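PDB 7L32: MPT synthase subunit 2 from Burkholderia ambifaria, which probably serves as the catalytic large subunit of molybdopterin synthase, which transfers sulfur to a cyclic pterin precursor to make the dithiolene of molybdopterin. Local coordinates for residues V89-V92 with L98-I101; F19-E24 with L38-G43; I12-D17 with K68-I73. One frame throughout, in Å; residues are numbered along the deposited sequence.

Contact 1: residues V89-V92 with L98-I101; sequences VHRV and LDQI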
loop_
_atom_site.group_PDB
_atom_site.type_symbol
_atom_site.label_atom_id
_atom_site.label_comp_id
_atom_site.label_asym_id
_atom_site.label_seq_id
_atom_site.Cartn_x
_atom_site.Cartn_y
_atom_site.Cartn_z
ATOM N N VAL A 89 -4.986 10.406 6.333
ATOM C CA VAL A 89 -4.379 11.581 6.973
ATOM C C VAL A 89 -3.754 12.429 5.874
ATOM O O VAL A 89 -2.915 11.941 5.108
ATOM C CB VAL A 89 -3.320 11.206 8.022
ATOM C CG1 VAL A 89 -2.790 12.482 8.733
ATOM C CG2 VAL A 89 -3.875 10.197 9.057
ATOM N N HIS A 90 -4.159 13.696 5.782
ATOM C CA HIS A 90 -3.595 14.580 4.776
ATOM C C HIS A 90 -2.996 15.797 5.471
ATOM O O HIS A 90 -3.590 16.334 6.410
ATOM C CB HIS A 90 -4.664 15.008 3.752
ATOM C CG HIS A 90 -4.103 15.414 2.423
ATOM N ND1 HIS A 90 -3.225 16.466 2.270
ATOM C CD2 HIS A 90 -4.339 14.940 1.173
ATOM C CE1 HIS A 90 -2.924 16.610 0.989
ATOM N NE2 HIS A 90 -3.589 15.699 0.301
ATOM N N ARG A 91 -1.807 16.209 5.040
ATOM C CA ARG A 91 -1.177 17.370 5.652
ATOM C C ARG A 91 -1.486 18.626 4.851
ATOM O O ARG A 91 -1.831 18.569 3.667
ATOM C CB ARG A 91 0.331 17.188 5.762
ATOM C CG ARG A 91 0.722 16.031 6.678
ATOM C CD ARG A 91 2.223 15.897 6.761
ATOM N NE ARG A 91 2.826 16.994 7.503
ATOM C CZ ARG A 91 4.102 17.339 7.418
ATOM N NH1 ARG A 91 4.931 16.718 6.593
ATOM N NH2 ARG A 91 4.560 18.337 8.175
ATOM N N VAL A 92 -1.370 19.771 5.531
ATOM C CA VAL A 92 -1.456 21.094 4.919
ATOM C C VAL A 92 -0.329 21.949 5.493
ATOM O O VAL A 92 0.385 21.540 6.414
ATOM C CB VAL A 92 -2.829 21.764 5.147
ATOM C CG1 VAL A 92 -3.912 21.031 4.361
ATOM C CG2 VAL A 92 -3.175 21.805 6.628
ATOM N N LEU A 98 10.663 15.984 -0.085
ATOM C CA LEU A 98 10.802 14.736 0.654
ATOM C C LEU A 98 9.807 14.639 1.812
ATOM O O LEU A 98 9.666 13.557 2.385
ATOM C CB LEU A 98 12.232 14.488 1.182
ATOM C CG LEU A 98 13.337 14.541 0.124
ATOM C CD1 LEU A 98 14.717 14.312 0.746
ATOM C CD2 LEU A 98 13.066 13.563 -1.005
ATOM N N ASP A 99 9.094 15.714 2.162
ATOM C CA ASP A 99 8.092 15.637 3.218
ATOM C C ASP A 99 6.943 14.726 2.805
ATOM O O ASP A 99 6.505 14.740 1.653
ATOM C CB ASP A 99 7.504 17.020 3.516
ATOM C CG ASP A 99 8.421 17.897 4.348
ATOM O OD1 ASP A 99 9.466 17.428 4.848
ATOM O OD2 ASP A 99 8.088 19.085 4.469
ATOM N N GLN A 100 6.412 13.983 3.772
ATOM C CA GLN A 100 5.159 13.266 3.561
ATOM C C GLN A 100 4.012 14.249 3.368
ATOM O O GLN A 100 3.909 15.248 4.088
ATOM C CB GLN A 100 4.856 12.362 4.753
ATOM C CG GLN A 100 5.862 11.235 4.948
ATOM C CD GLN A 100 5.530 10.331 6.130
ATOM O OE1 GLN A 100 5.565 9.107 6.007
ATOM N NE2 GLN A 100 5.240 10.930 7.288
ATOM N N ILE A 101 3.141 13.951 2.405
ATOM C CA ILE A 101 1.937 14.757 2.136
ATOM C C ILE A 101 0.682 14.063 2.641
ATOM O O ILE A 101 -0.159 14.665 3.303
ATOM C CB ILE A 101 1.800 15.042 0.621
ATOM C CG1 ILE A 101 3.007 15.787 0.074
ATOM C CG2 ILE A 101 0.523 15.832 0.324
ATOM C CD1 ILE A 101 3.037 15.771 -1.446
#
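Arg-91 lays its side chain across the backbone carbonyl of Gln-100, with CD 3.2 Å from Gln-100 O. The two residues belong to strands 85-91 and 100-108, antiparallel neighbours in the mixed sheet of the MoaE alpha/beta hammerhead fold. The backbones are joined by Arg-91 N donating to Ile-101 O at 2.8 Å, a nearly straight bond (164°). The Arg-91 chain then bends at chi3 (70°), which turns the guanidinium back so that NH1 donates to Gln-100 O at 3.1 Å. That donor lies in the carbonyl plane, while the oxygen, at the guanidinium edge, is tilted somewhat (21°) from that group's plane. NH2 is held separately by Thr-16 O, so one oxygen from a loop and one from a strand together fix the group's rotation. Asp-99 only comes close: its OD2 is 4.5 Å from Arg-91 NH1, beyond a salt bridge, and bonds to Leu-96 N instead. Ile-101 has near-helical backbone angles, and its neighbour Gly-43 pairs with both Ile-101 and Val-102, consistent with a classic beta bulge. His-90 runs alongside Ile-101 and stacks on Phe-131. Its CE1 meets Ile-101 CG2 at 3.6 Å, while ND1 donates to Arg-91 O at 2.9 Å.

Contact 2: residues F19-E24 with L38-G43; sequences FDLNAE and LACFVG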
loop_
_atom_site.group_PDB
_atom_site.type_symbol
_atom_site.label_atom_id
_atom_site.label_comp_id
_atom_site.label_asym_id
_atom_site.label_seq_id
_atom_site.Cartn_x
_atom_site.Cartn_y
_atom_site.Cartn_z
ATOM N N PHE A 19 2.852 12.784 10.157
ATOM C CA PHE A 19 2.204 11.584 10.665
ATOM C C PHE A 19 3.201 10.427 10.723
ATOM O O PHE A 19 4.266 10.461 10.102
ATOM C CB PHE A 19 0.970 11.197 9.822
ATOM C CG PHE A 19 1.229 11.072 8.328
ATOM C CD1 PHE A 19 1.800 9.912 7.796
ATOM C CD2 PHE A 19 0.868 12.092 7.460
ATOM C CE1 PHE A 19 2.037 9.797 6.430
ATOM C CE2 PHE A 19 1.089 11.982 6.087
ATOM C CZ PHE A 19 1.682 10.827 5.570
ATOM N N ASP A 20 2.846 9.410 11.508
ATOM C CA ASP A 20 3.650 8.203 11.702
ATOM C C ASP A 20 2.883 7.040 11.075
ATOM O O ASP A 20 1.894 6.570 11.643
ATOM C CB ASP A 20 3.886 7.987 13.199
ATOM C CG ASP A 20 4.745 6.752 13.524
ATOM O OD1 ASP A 20 4.820 5.785 12.731
ATOM O OD2 ASP A 20 5.324 6.757 14.622
ATOM N N LEU A 21 3.362 6.555 9.925
ATOM C CA LEU A 21 2.673 5.478 9.212
ATOM C C LEU A 21 2.436 4.266 10.115
ATOM O O LEU A 21 1.326 3.722 10.146
ATOM C CB LEU A 21 3.476 5.071 7.973
ATOM C CG LEU A 21 2.883 3.956 7.100
ATOM C CD1 LEU A 21 1.519 4.346 6.511
ATOM C CD2 LEU A 21 3.848 3.600 5.989
ATOM N N ASN A 22 3.464 3.854 10.876
ATOM C CA ASN A 22 3.347 2.709 11.788
ATOM C C ASN A 22 2.202 2.899 12.770
ATOM O O ASN A 22 1.360 2.011 12.949
ATOM C CB ASN A 22 4.640 2.516 12.596
ATOM C CG ASN A 22 5.651 1.658 11.899
ATOM O OD1 ASN A 22 5.418 1.199 10.788
ATOM N ND2 ASN A 22 6.809 1.446 12.547
ATOM N N ALA A 23 2.185 4.045 13.451
ATOM C CA ALA A 23 1.150 4.306 14.444
ATOM C C ALA A 23 -0.235 4.314 13.811
ATOM O O ALA A 23 -1.188 3.773 14.389
ATOM C CB ALA A 23 1.433 5.624 15.162
ATOM N N GLU A 24 -0.375 4.920 12.622
ATOM C CA GLU A 24 -1.690 4.958 11.977
ATOM C C GLU A 24 -2.128 3.566 11.555
ATOM O O GLU A 24 -3.302 3.210 11.699
ATOM C CB GLU A 24 -1.685 5.904 10.773
ATOM C CG GLU A 24 -1.335 7.363 11.104
ATOM C CD GLU A 24 -2.276 8.006 12.138
ATOM O OE1 GLU A 24 -3.485 7.685 12.161
ATOM O OE2 GLU A 24 -1.800 8.841 12.934
ATOM N N LEU A 38 -3.668 -5.468 4.675
ATOM C CA LEU A 38 -3.581 -4.010 4.802
ATOM C C LEU A 38 -2.820 -3.426 3.617
ATOM O O LEU A 38 -1.677 -3.806 3.363
ATOM C CB LEU A 38 -2.913 -3.648 6.141
ATOM C CG LEU A 38 -2.768 -2.149 6.419
ATOM C CD1 LEU A 38 -3.172 -1.816 7.862
ATOM C CD2 LEU A 38 -1.310 -1.856 6.220
ATOM N N ALA A 39 -3.449 -2.508 2.885
ATOM C CA ALA A 39 -2.780 -1.801 1.804
ATOM C C ALA A 39 -2.635 -0.338 2.193
ATOM O O ALA A 39 -3.561 0.249 2.763
ATOM C CB ALA A 39 -3.562 -1.894 0.487
ATOM N N CYS A 40 -1.487 0.255 1.881
ATOM C CA CYS A 40 -1.338 1.665 2.198
ATOM C C CYS A 40 -0.605 2.392 1.079
ATOM O O CYS A 40 0.050 1.800 0.207
ATOM C CB CYS A 40 -0.640 1.867 3.554
ATOM S SG CYS A 40 0.978 1.099 3.719
ATOM N N PHE A 41 -0.805 3.703 1.077
ATOM C CA PHE A 41 -0.131 4.554 0.116
ATOM C C PHE A 41 0.353 5.775 0.873
ATOM O O PHE A 41 -0.389 6.320 1.693
ATOM C CB PHE A 41 -1.023 4.983 -1.056
ATOM C CG PHE A 41 -0.305 5.900 -2.033
ATOM C CD1 PHE A 41 0.452 5.373 -3.074
ATOM C CD2 PHE A 41 -0.346 7.294 -1.863
ATOM C CE1 PHE A 41 1.149 6.207 -3.943
ATOM C CE2 PHE A 41 0.339 8.137 -2.741
ATOM C CZ PHE A 41 1.080 7.604 -3.774
ATOM N N VAL A 42 1.593 6.189 0.611
ATOM C CA VAL A 42 2.127 7.438 1.143
ATOM C C VAL A 42 2.679 8.256 -0.013
ATOM O O VAL A 42 3.577 7.798 -0.729
ATOM C CB VAL A 42 3.226 7.210 2.196
ATOM C CG1 VAL A 42 3.785 8.553 2.674
ATOM C CG2 VAL A 42 2.668 6.419 3.381
ATOM N N GLY A 43 2.179 9.480 -0.170
ATOM C CA GLY A 43 2.717 10.412 -1.145
ATOM C C GLY A 43 3.592 11.446 -0.459
ATOM O O GLY A 43 3.278 11.902 0.640
#
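The start of helix 21-30 packs over strand 37-44, an outermost strand of the mixed sheet within the chain and the one through which the sheet runs on into the second subunit of the dimer. Val-42 is the centre of the contact, with its two methyls serving different partners. CG2 faces the forked end of Leu-21, lying 3.9 Å from Leu-21 CD1 and 4.0 Å from Leu-21 CD2. CG1 instead meets the rim of the Phe-19 ring near its plane, 4.2 Å from CZ. Leu-21 carries CG anti to its own nitrogen (chi1 -179°), which sends the fork toward the strand, its axis oblique to that of Val-42. Leu-21 CD1 also approaches the sulfur of Cys-40, but Cys-40 has two conformers, so that spacing is less certain. Cys-40 forms a disulfide with Cys-40 of the second subunit, and Leu-21 packs on Asn-22 of that subunit.

The helix is started by Asp-20 at the N-cap. Its OD1 accepts a weak bond from Ala-23 N at 3.2 Å and a hydrogen bond from Asn-22 ND2 of the second subunit, while its backbone O accepts a helical bond from Glu-24 N at 3.0 Å. Across the two segments themselves there is no hydrogen bond, and all four touching side chains are buried. Between segments 19-24 and 38-43 the hold is therefore apolar fit, while directional bonds of these residues go elsewhere: to the cap, to strand 100-108 and, with the disulfide, to the second subunit.

Contact 3: residues I12-D17 with K68-I73; sequences IRIQTD and KALEKI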
loop_
_atom_site.group_PDB
_atom_site.type_symbol
_atom_site.label_atom_id
_atom_site.label_comp_id
_atom_site.label_asym_id
_atom_site.label_seq_id
_atom_site.Cartn_x
_atom_site.Cartn_y
_atom_site.Cartn_z
ATOM N N ILE A 12 -10.615 10.049 9.382
ATOM C CA ILE A 12 -10.121 10.982 8.376
ATOM C C ILE A 12 -9.643 12.234 9.093
ATOM O O ILE A 12 -10.387 12.793 9.903
ATOM C CB ILE A 12 -11.215 11.329 7.340
ATOM C CG1 ILE A 12 -11.366 10.225 6.290
ATOM C CG2 ILE A 12 -10.934 12.677 6.691
ATOM C CD1 ILE A 12 -12.196 9.042 6.726
ATOM N N ARG A 13 -8.422 12.685 8.786
ATOM C CA ARG A 13 -7.832 13.832 9.472
ATOM C C ARG A 13 -7.028 14.695 8.509
ATOM O O ARG A 13 -6.344 14.182 7.620
ATOM C CB ARG A 13 -6.895 13.351 10.595
ATOM C CG ARG A 13 -7.013 14.031 11.906
ATOM C CD ARG A 13 -6.421 13.126 12.978
ATOM N NE ARG A 13 -5.009 12.829 12.770
ATOM C CZ ARG A 13 -4.499 11.605 12.770
ATOM N NH1 ARG A 13 -5.263 10.540 12.947
ATOM N NH2 ARG A 13 -3.184 11.447 12.626
ATOM N N ILE A 14 -7.105 16.006 8.707
ATOM C CA ILE A 14 -6.242 16.983 8.051
ATOM C C ILE A 14 -5.460 17.700 9.143
ATOM O O ILE A 14 -6.056 18.203 10.104
ATOM C CB ILE A 14 -7.056 17.989 7.208
ATOM C CG1 ILE A 14 -7.707 17.275 6.015
ATOM C CG2 ILE A 14 -6.160 19.133 6.728
ATOM C CD1 ILE A 14 -8.866 18.039 5.410
ATOM N N GLN A 15 -4.137 17.783 8.986
ATOM C CA GLN A 15 -3.292 18.325 10.043
ATOM C C GLN A 15 -2.046 18.957 9.437
ATOM O O GLN A 15 -1.666 18.658 8.306
ATOM C CB GLN A 15 -2.883 17.240 11.043
ATOM C CG GLN A 15 -1.991 16.156 10.409
ATOM C CD GLN A 15 -1.782 14.957 11.323
ATOM O OE1 GLN A 15 -2.731 14.454 11.930
ATOM N NE2 GLN A 15 -0.536 14.507 11.438
ATOM N N THR A 16 -1.390 19.811 10.219
ATOM C CA THR A 16 -0.096 20.343 9.805
ATOM C C THR A 16 1.057 19.458 10.265
ATOM O O THR A 16 2.069 19.361 9.561
ATOM C CB THR A 16 0.129 21.766 10.336
ATOM O OG1 THR A 16 0.105 21.770 11.769
ATOM C CG2 THR A 16 -0.925 22.750 9.792
ATOM N N ASP A 17 0.928 18.827 11.429
ATOM C CA ASP A 17 1.980 17.964 11.939
ATOM C C ASP A 17 2.220 16.795 10.987
ATOM O O ASP A 17 1.330 16.366 10.247
ATOM C CB ASP A 17 1.622 17.413 13.321
ATOM C CG ASP A 17 1.760 18.432 14.424
ATOM O OD1 ASP A 17 2.509 19.429 14.263
ATOM O OD2 ASP A 17 1.127 18.209 15.480
ATOM N N LYS A 68 -15.249 16.772 4.964
ATOM C CA LYS A 68 -16.490 16.127 4.539
ATOM C C LYS A 68 -16.328 15.434 3.189
ATOM O O LYS A 68 -16.887 14.353 2.974
ATOM C CB LYS A 68 -17.625 17.152 4.500
ATOM C CG LYS A 68 -18.160 17.455 5.891
ATOM C CD LYS A 68 -19.262 18.505 5.878
ATOM C CE LYS A 68 -19.579 18.979 7.291
ATOM N NZ LYS A 68 -18.564 19.956 7.810
ATOM N N ALA A 69 -15.562 16.032 2.271
ATOM C CA ALA A 69 -15.302 15.376 0.987
ATOM C C ALA A 69 -14.515 14.084 1.179
ATOM O O ALA A 69 -14.792 13.060 0.528
ATOM C CB ALA A 69 -14.539 16.327 0.057
ATOM N N LEU A 70 -13.524 14.111 2.070
ATOM C CA LEU A 70 -12.753 12.894 2.330
ATOM C C LEU A 70 -13.630 11.814 2.961
ATOM O O LEU A 70 -13.483 10.620 2.650
ATOM C CB LEU A 70 -11.556 13.214 3.223
ATOM C CG LEU A 70 -10.476 14.138 2.643
ATOM C CD1 LEU A 70 -9.426 14.448 3.703
ATOM C CD2 LEU A 70 -9.815 13.523 1.374
ATOM N N GLU A 71 -14.543 12.214 3.855
ATOM C CA GLU A 71 -15.471 11.262 4.463
ATOM C C GLU A 71 -16.391 10.643 3.411
ATOM O O GLU A 71 -16.705 9.448 3.477
ATOM C CB GLU A 71 -16.294 11.961 5.558
ATOM C CG GLU A 71 -15.477 12.320 6.803
ATOM C CD GLU A 71 -16.119 13.421 7.650
ATOM O OE1 GLU A 71 -17.274 13.829 7.360
ATOM O OE2 GLU A 71 -15.456 13.889 8.603
ATOM N N LYS A 72 -16.859 11.451 2.454
ATOM C CA LYS A 72 -17.691 10.945 1.364
ATOM C C LYS A 72 -16.930 9.943 0.499
ATOM O O LYS A 72 -17.489 8.919 0.074
ATOM C CB LYS A 72 -18.176 12.115 0.509
ATOM C CG LYS A 72 -18.840 11.734 -0.799
ATOM C CD LYS A 72 -19.291 12.998 -1.579
ATOM C CE LYS A 72 -20.291 12.635 -2.686
ATOM N NZ LYS A 72 -20.645 13.777 -3.587
ATOM N N ILE A 73 -15.661 10.239 0.211
ATOM C CA ILE A 73 -14.830 9.318 -0.575
ATOM C C ILE A 73 -14.681 7.984 0.154
ATOM O O ILE A 73 -14.862 6.909 -0.433
ATOM C CB ILE A 73 -13.459 9.962 -0.859
ATOM C CG1 ILE A 73 -13.620 11.143 -1.821
ATOM C CG2 ILE A 73 -12.450 8.895 -1.389
ATOM C CD1 ILE A 73 -12.418 12.059 -1.845
#
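Ile-12 presses its CG2 methyl onto Leu-70, 3.6 Å from Leu-70 CB and 3.8 Å from Leu-70 CD1. This is helix-on-sheet packing in the alpha/beta layer of the fold: strand 11-15, outermost in its sheet within the chain, faces helix 65-80. The axes of segments 12-15 and 68-73 come within 8.6 Å and run roughly antiparallel (149°).

Leu-70 keeps an extended end, with CD1 anti to CA (chi2 175°), and so that methyl reaches both isoleucines. Ile-14 differs from Ile-12 in its outer torsion. Its CD1 is carried outward (chi2 161°) to meet Leu-70 CD1 at 4.0 Å, whereas Ile-12 bends its CD1 back and leaves the closest touch to the branch methyl. Both isoleucines cross Leu-70 obliquely. At the border Ile-12 CB lies 4.4 Å from the CG of Glu-71, an exposed residue, while Leu-70 also packs on Leu-125 of helix 111-128.

Arg-13 points away from the helix and grips one oxygen side-on: NE and NH2 both donate to Gln-15 OE1, at 2.9 and 3.1 Å, with that oxygen in the guanidinium plane. The same amide then turns its nitrogen to the chain ahead, Gln-15 NE2 donating to Asp-17 O at 2.9 Å from above the carbonyl plane.

How the contacts relate
All three contacts draw on one mixed sheet, in the strand order 11-15, 85-91, 100-108, 37-44. Contact 1 supplies the middle pair and joins both neighbours by probable backbone hydrogen bonds: His-90 N lies 2.9 Å from Arg-13 O of contact 3, and Ile-101 N 2.7 Å from Gly-43 O of contact 2. Centre-to-centre spacings are about 11 Å from contact 1 to contact 2, 12 Å to contact 3, and 14 Å between contacts 2 and 3. Side chains tie them further. Gln-100 NE2 reaches Phe-19 O at 3.0 Å, and Arg-13 NH2 forms a salt bridge with Glu-24 OE2, also at 3.0 Å. Contact 2 alone engages the second subunit extensively.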